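Local coordinates for protein sugar isomerase (Sinorhizobium meliloti, PDB 3QC0) that binds zinc in a TIM barrel of the xylose isomerase-like family and probably isomerises sugars, though its substrate is not established, at residues N85-D90 with A127-A132; F69-P73 with M120-I125. All blocks are in the same frame, centred on the assembly; numbering follows the deposited sequence. Where two conformers were deposited one is given.

Contact 1 (N85-D90 with A127-A132); sequences NRRAVD and AVLPHA
Val-89 packs against Val-128 and Ala-132 where outer helices 75-94 and 114-135 of the TIM barrel run nearly side by side, their local axes 9.5 Å apart and crossing at -23°. The tight part faces the barrel wall. Val-128 CG2 presses on Asn-85 CB at 3.5 Å, while Val-89 CG2 reaches Val-128 CG1 and Ala-132 CB; Val-89 and Val-128 also touch Leu-139 of strand 139-141. Toward solvent, polar groups take over. His-131 fits as a knob among Arg-86, Arg-87, Val-89 and Asp-90; with chi1 at -164° CG lies opposite the backbone N, which carries the ring across to helix 75-94. Arg-86 CB sits over one ring face, toward its rim, in a CH-pi contact 3.9 Å from the centroid. Without the imidazole, as with an alanine here, Asp-90 OD1 would probably lose its donor and Arg-86 CB the ring beneath it. The Arg-86 guanidinium, salt-bridged to Asp-83 and Glu-79, makes a weak hydrogen bond from NH2 to Ala-127 O (3.3 Å), and a water joins NE to that oxygen. Asp-90 OD2 takes Arg-87 NH2 in a salt bridge; OD1 accepts a hydrogen bond from His-131 NE2 at 2.7 Å, on the syn side but 27° out of the carboxylate plane.

Contact 2 (F69-P73 with M120-I125); sequences FFPAP and MVVEGI
Phe-70 lays one ring face on the backbone of helix 114-135 and buries more area than any other residue of a contact that contains no hydrogen bond between its two segments. Beneath that face lie Val-121 O, Gly-124 C and Ile-125 N, the last 3.8 Å from the ring plane. Gly-124 makes this approach possible: its CA is 3.6 Å from Phe-70 CD1, and a CB there would fall 2.3 Å from that same atom, a clash. The ring lies over a turn in which Val-121 O is bonded to Ile-125 N and Met-120 O to Gly-124 N.

Aliphatic packing continues the contact at both ends. Ile-125 comes in at about a right angle to Phe-70, with CG1 3.5 Å from CE2. Pro-71 meets Val-121 obliquely, CG to CG2 at 3.9 Å. Met-120, present as selenomethionine, runs extended beyond CG (chi2 173°, chi3 -178°) alongside the loop and brings SE to 3.8 Å from Pro-71 CB.

SE also comes within 3.6 Å of Ala-72 O, but the hydrogen bond of that carbonyl comes from Arg-78 NH1 of helix 75-94.

Loop 69-73 leads from strand 60-68 to helix 75-94; backbone bonds of Phe-69 to Val-103 and Phe-70 to Ala-104 hold it along the end of strand 100-103, while Ile-125 reaches Leu-102 of that strand and Leu-168 of helix 158-168.

Contacts 1 and 2 use successive parts of helix 114-135, and their centres are 13 Å apart. Phe-70 joins them directly: its CE1 lies 3.5 Å from Asn-85 ND2 and 4.0 Å from Val-128 CG2, so side-chain packing runs on from the loop into the groove between the helices. Asn-85 OD1 accepts a hydrogen bond from Gly-68 N of strand 60-68, while its ND2 is held by Ala-81 O, one turn back in the same helix. Neither contact contains a zinc ligand. The side chain of Glu-142, which binds the metal with Asp-177, His-204 and Glu-248, is about 11 Å from that of Asn-85 and about 10 Å from that of Ile-125. Both contacts belong to the shell outside the zinc site.

Contact 1 (N85-D90 with A127-A132)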
# COMPACT_ATOMS: atom_id res chain seq x y z
N ASN A 85 21.73 -14.81 3.47
CA ASN A 85 20.75 -15.18 4.44
C ASN A 85 21.27 -16.28 5.38
O ASN A 85 20.89 -16.30 6.55
CB ASN A 85 19.46 -15.67 3.75
CG ASN A 85 18.55 -14.52 3.33
OD1 ASN A 85 17.65 -14.16 4.10
ND2 ASN A 85 18.77 -13.95 2.13
N ARG A 86 22.11 -17.17 4.85
CA ARG A 86 22.74 -18.18 5.72
C ARG A 86 23.63 -17.51 6.77
O ARG A 86 23.62 -17.92 7.93
CB ARG A 86 23.48 -19.22 4.91
CG ARG A 86 22.58 -20.04 4.01
CD ARG A 86 23.32 -21.11 3.21
NE ARG A 86 22.43 -21.84 2.33
CZ ARG A 86 22.48 -21.84 0.99
NH1 ARG A 86 23.37 -21.12 0.28
NH2 ARG A 86 21.57 -22.50 0.36
N ARG A 87 24.37 -16.47 6.37
CA ARG A 87 25.15 -15.70 7.32
C ARG A 87 24.24 -15.02 8.36
O ARG A 87 24.52 -15.01 9.55
CB ARG A 87 26.00 -14.64 6.60
CG ARG A 87 26.95 -15.12 5.52
CD ARG A 87 28.17 -15.87 6.09
NE ARG A 87 27.79 -17.17 6.64
CZ ARG A 87 27.48 -18.25 5.92
NH1 ARG A 87 27.51 -18.25 4.59
NH2 ARG A 87 27.10 -19.36 6.54
N ALA A 88 23.11 -14.46 7.90
CA ALA A 88 22.17 -13.85 8.78
C ALA A 88 21.62 -14.84 9.81
O ALA A 88 21.44 -14.50 10.97
CB ALA A 88 21.02 -13.16 7.99
N VAL A 89 21.36 -16.07 9.37
CA VAL A 89 20.92 -17.13 10.27
C VAL A 89 22.00 -17.40 11.30
O VAL A 89 21.67 -17.52 12.46
CB VAL A 89 20.60 -18.41 9.50
CG1 VAL A 89 20.52 -19.64 10.45
CG2 VAL A 89 19.25 -18.24 8.72
N ASP A 90 23.26 -17.47 10.87
CA ASP A 90 24.35 -17.74 11.80
C ASP A 90 24.44 -16.64 12.89
O ASP A 90 24.68 -16.90 14.07
CB ASP A 90 25.68 -17.87 11.07
CG ASP A 90 25.75 -19.08 10.16
OD1 ASP A 90 24.84 -19.97 10.17
OD2 ASP A 90 26.74 -19.14 9.41
N ALA A 127 15.48 -22.37 0.01
CA ALA A 127 16.91 -22.65 -0.05
C ALA A 127 17.58 -22.41 1.30
O ALA A 127 18.55 -23.11 1.66
CB ALA A 127 17.61 -21.83 -1.17
N VAL A 128 17.10 -21.40 2.03
CA VAL A 128 17.64 -21.01 3.33
C VAL A 128 17.12 -21.92 4.46
O VAL A 128 17.81 -22.14 5.45
CB VAL A 128 17.32 -19.53 3.64
CG1 VAL A 128 17.78 -19.12 5.07
CG2 VAL A 128 17.95 -18.60 2.56
N LEU A 129 15.89 -22.41 4.32
CA LEU A 129 15.23 -23.09 5.42
C LEU A 129 16.06 -24.19 6.06
O LEU A 129 16.16 -24.22 7.29
CB LEU A 129 13.86 -23.63 4.99
CG LEU A 129 12.70 -22.69 5.31
CD1 LEU A 129 11.38 -23.06 4.59
CD2 LEU A 129 12.51 -22.61 6.83
N PRO A 130 16.68 -25.09 5.26
CA PRO A 130 17.44 -26.16 5.96
C PRO A 130 18.54 -25.62 6.88
O PRO A 130 18.77 -26.19 7.97
CB PRO A 130 18.00 -27.01 4.80
CG PRO A 130 17.04 -26.74 3.64
CD PRO A 130 16.66 -25.30 3.81
N HIS A 131 19.20 -24.54 6.45
CA HIS A 131 20.20 -23.91 7.28
C HIS A 131 19.60 -23.33 8.54
O HIS A 131 20.12 -23.48 9.63
CB HIS A 131 20.92 -22.85 6.46
CG HIS A 131 22.19 -22.40 7.08
ND1 HIS A 131 23.37 -23.05 6.86
CD2 HIS A 131 22.47 -21.34 7.87
CE1 HIS A 131 24.33 -22.43 7.52
NE2 HIS A 131 23.81 -21.40 8.17
N ALA A 132 18.45 -22.67 8.39
CA ALA A 132 17.76 -22.08 9.51
C ALA A 132 17.27 -23.15 10.50
O ALA A 132 17.41 -23.00 11.71
CB ALA A 132 16.56 -21.21 9.01
O HOH W 1 20.55 -23.77 3.31

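Contact 2 (F69-P73 with M120-I125)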
# COMPACT_ATOMS: atom_id res chain seq x y z
N PHE A 69 15.81 -10.16 0.63
CA PHE A 69 16.37 -9.62 -0.61
C PHE A 69 16.75 -10.69 -1.59
O PHE A 69 17.87 -10.73 -2.10
CB PHE A 69 17.50 -8.63 -0.26
CG PHE A 69 17.00 -7.51 0.58
CD1 PHE A 69 16.26 -6.50 -0.01
CD2 PHE A 69 17.18 -7.50 1.95
CE1 PHE A 69 15.70 -5.46 0.78
CE2 PHE A 69 16.62 -6.49 2.73
CZ PHE A 69 15.89 -5.48 2.14
N PHE A 70 15.76 -11.54 -1.92
CA PHE A 70 16.00 -12.69 -2.77
C PHE A 70 16.03 -12.48 -4.28
O PHE A 70 16.86 -13.07 -4.96
CB PHE A 70 14.98 -13.79 -2.44
CG PHE A 70 15.08 -14.31 -1.04
CD1 PHE A 70 16.11 -15.16 -0.69
CD2 PHE A 70 14.12 -14.01 -0.09
CE1 PHE A 70 16.20 -15.65 0.57
CE2 PHE A 70 14.20 -14.52 1.19
CZ PHE A 70 15.27 -15.34 1.51
N PRO A 71 15.11 -11.66 -4.85
CA PRO A 71 15.11 -11.64 -6.32
C PRO A 71 16.36 -10.99 -6.90
O PRO A 71 16.88 -10.02 -6.32
CB PRO A 71 13.83 -10.86 -6.67
CG PRO A 71 12.95 -10.98 -5.45
CD PRO A 71 13.94 -10.97 -4.29
N ALA A 72 16.83 -11.54 -8.00
CA ALA A 72 17.98 -10.99 -8.73
C ALA A 72 17.87 -11.49 -10.15
O ALA A 72 17.21 -12.52 -10.42
CB ALA A 72 19.35 -11.40 -8.07
N PRO A 73 18.50 -10.76 -11.09
CA PRO A 73 18.34 -11.09 -12.50
C PRO A 73 19.02 -12.37 -12.95
O PRO A 73 18.75 -12.82 -14.07
CB PRO A 73 18.99 -9.91 -13.22
CG PRO A 73 19.31 -8.92 -12.24
CD PRO A 73 19.25 -9.53 -10.88
N MSE A 120 10.79 -16.23 -6.90
CA MSE A 120 12.21 -16.20 -6.41
C MSE A 120 12.27 -16.06 -4.93
O MSE A 120 13.15 -16.63 -4.30
CB MSE A 120 12.98 -15.07 -7.06
CG MSE A 120 13.16 -15.17 -8.56
SE MSE A 120 13.94 -13.61 -9.32
CE MSE A 120 13.92 -14.11 -11.17
N VAL A 121 11.34 -15.33 -4.32
CA VAL A 121 11.22 -15.26 -2.85
C VAL A 121 10.94 -16.61 -2.24
O VAL A 121 11.61 -17.05 -1.33
CB VAL A 121 10.16 -14.20 -2.41
CG1 VAL A 121 9.94 -14.25 -0.92
CG2 VAL A 121 10.63 -12.76 -2.87
N VAL A 122 9.93 -17.29 -2.79
CA VAL A 122 9.58 -18.62 -2.26
C VAL A 122 10.78 -19.58 -2.39
O VAL A 122 11.15 -20.28 -1.44
CB VAL A 122 8.33 -19.18 -2.93
CG1 VAL A 122 8.02 -20.59 -2.41
CG2 VAL A 122 7.16 -18.20 -2.69
N GLU A 123 11.40 -19.60 -3.56
CA GLU A 123 12.54 -20.46 -3.80
C GLU A 123 13.72 -20.11 -2.91
O GLU A 123 14.43 -20.99 -2.41
CB GLU A 123 12.96 -20.37 -5.25
CG GLU A 123 12.02 -20.96 -6.25
CD GLU A 123 12.43 -20.61 -7.72
OE1 GLU A 123 13.43 -19.88 -7.97
OE2 GLU A 123 11.72 -21.06 -8.62
N GLY A 124 13.91 -18.83 -2.66
CA GLY A 124 15.01 -18.36 -1.83
C GLY A 124 14.82 -18.78 -0.38
O GLY A 124 15.76 -19.27 0.29
N ILE A 125 13.60 -18.58 0.15
CA ILE A 125 13.26 -19.04 1.51
C ILE A 125 13.45 -20.54 1.63
O ILE A 125 14.07 -21.02 2.59
CB ILE A 125 11.89 -18.59 1.99
CG1 ILE A 125 11.82 -17.04 1.93
CG2 ILE A 125 11.62 -19.08 3.40
CD1 ILE A 125 10.37 -16.49 2.17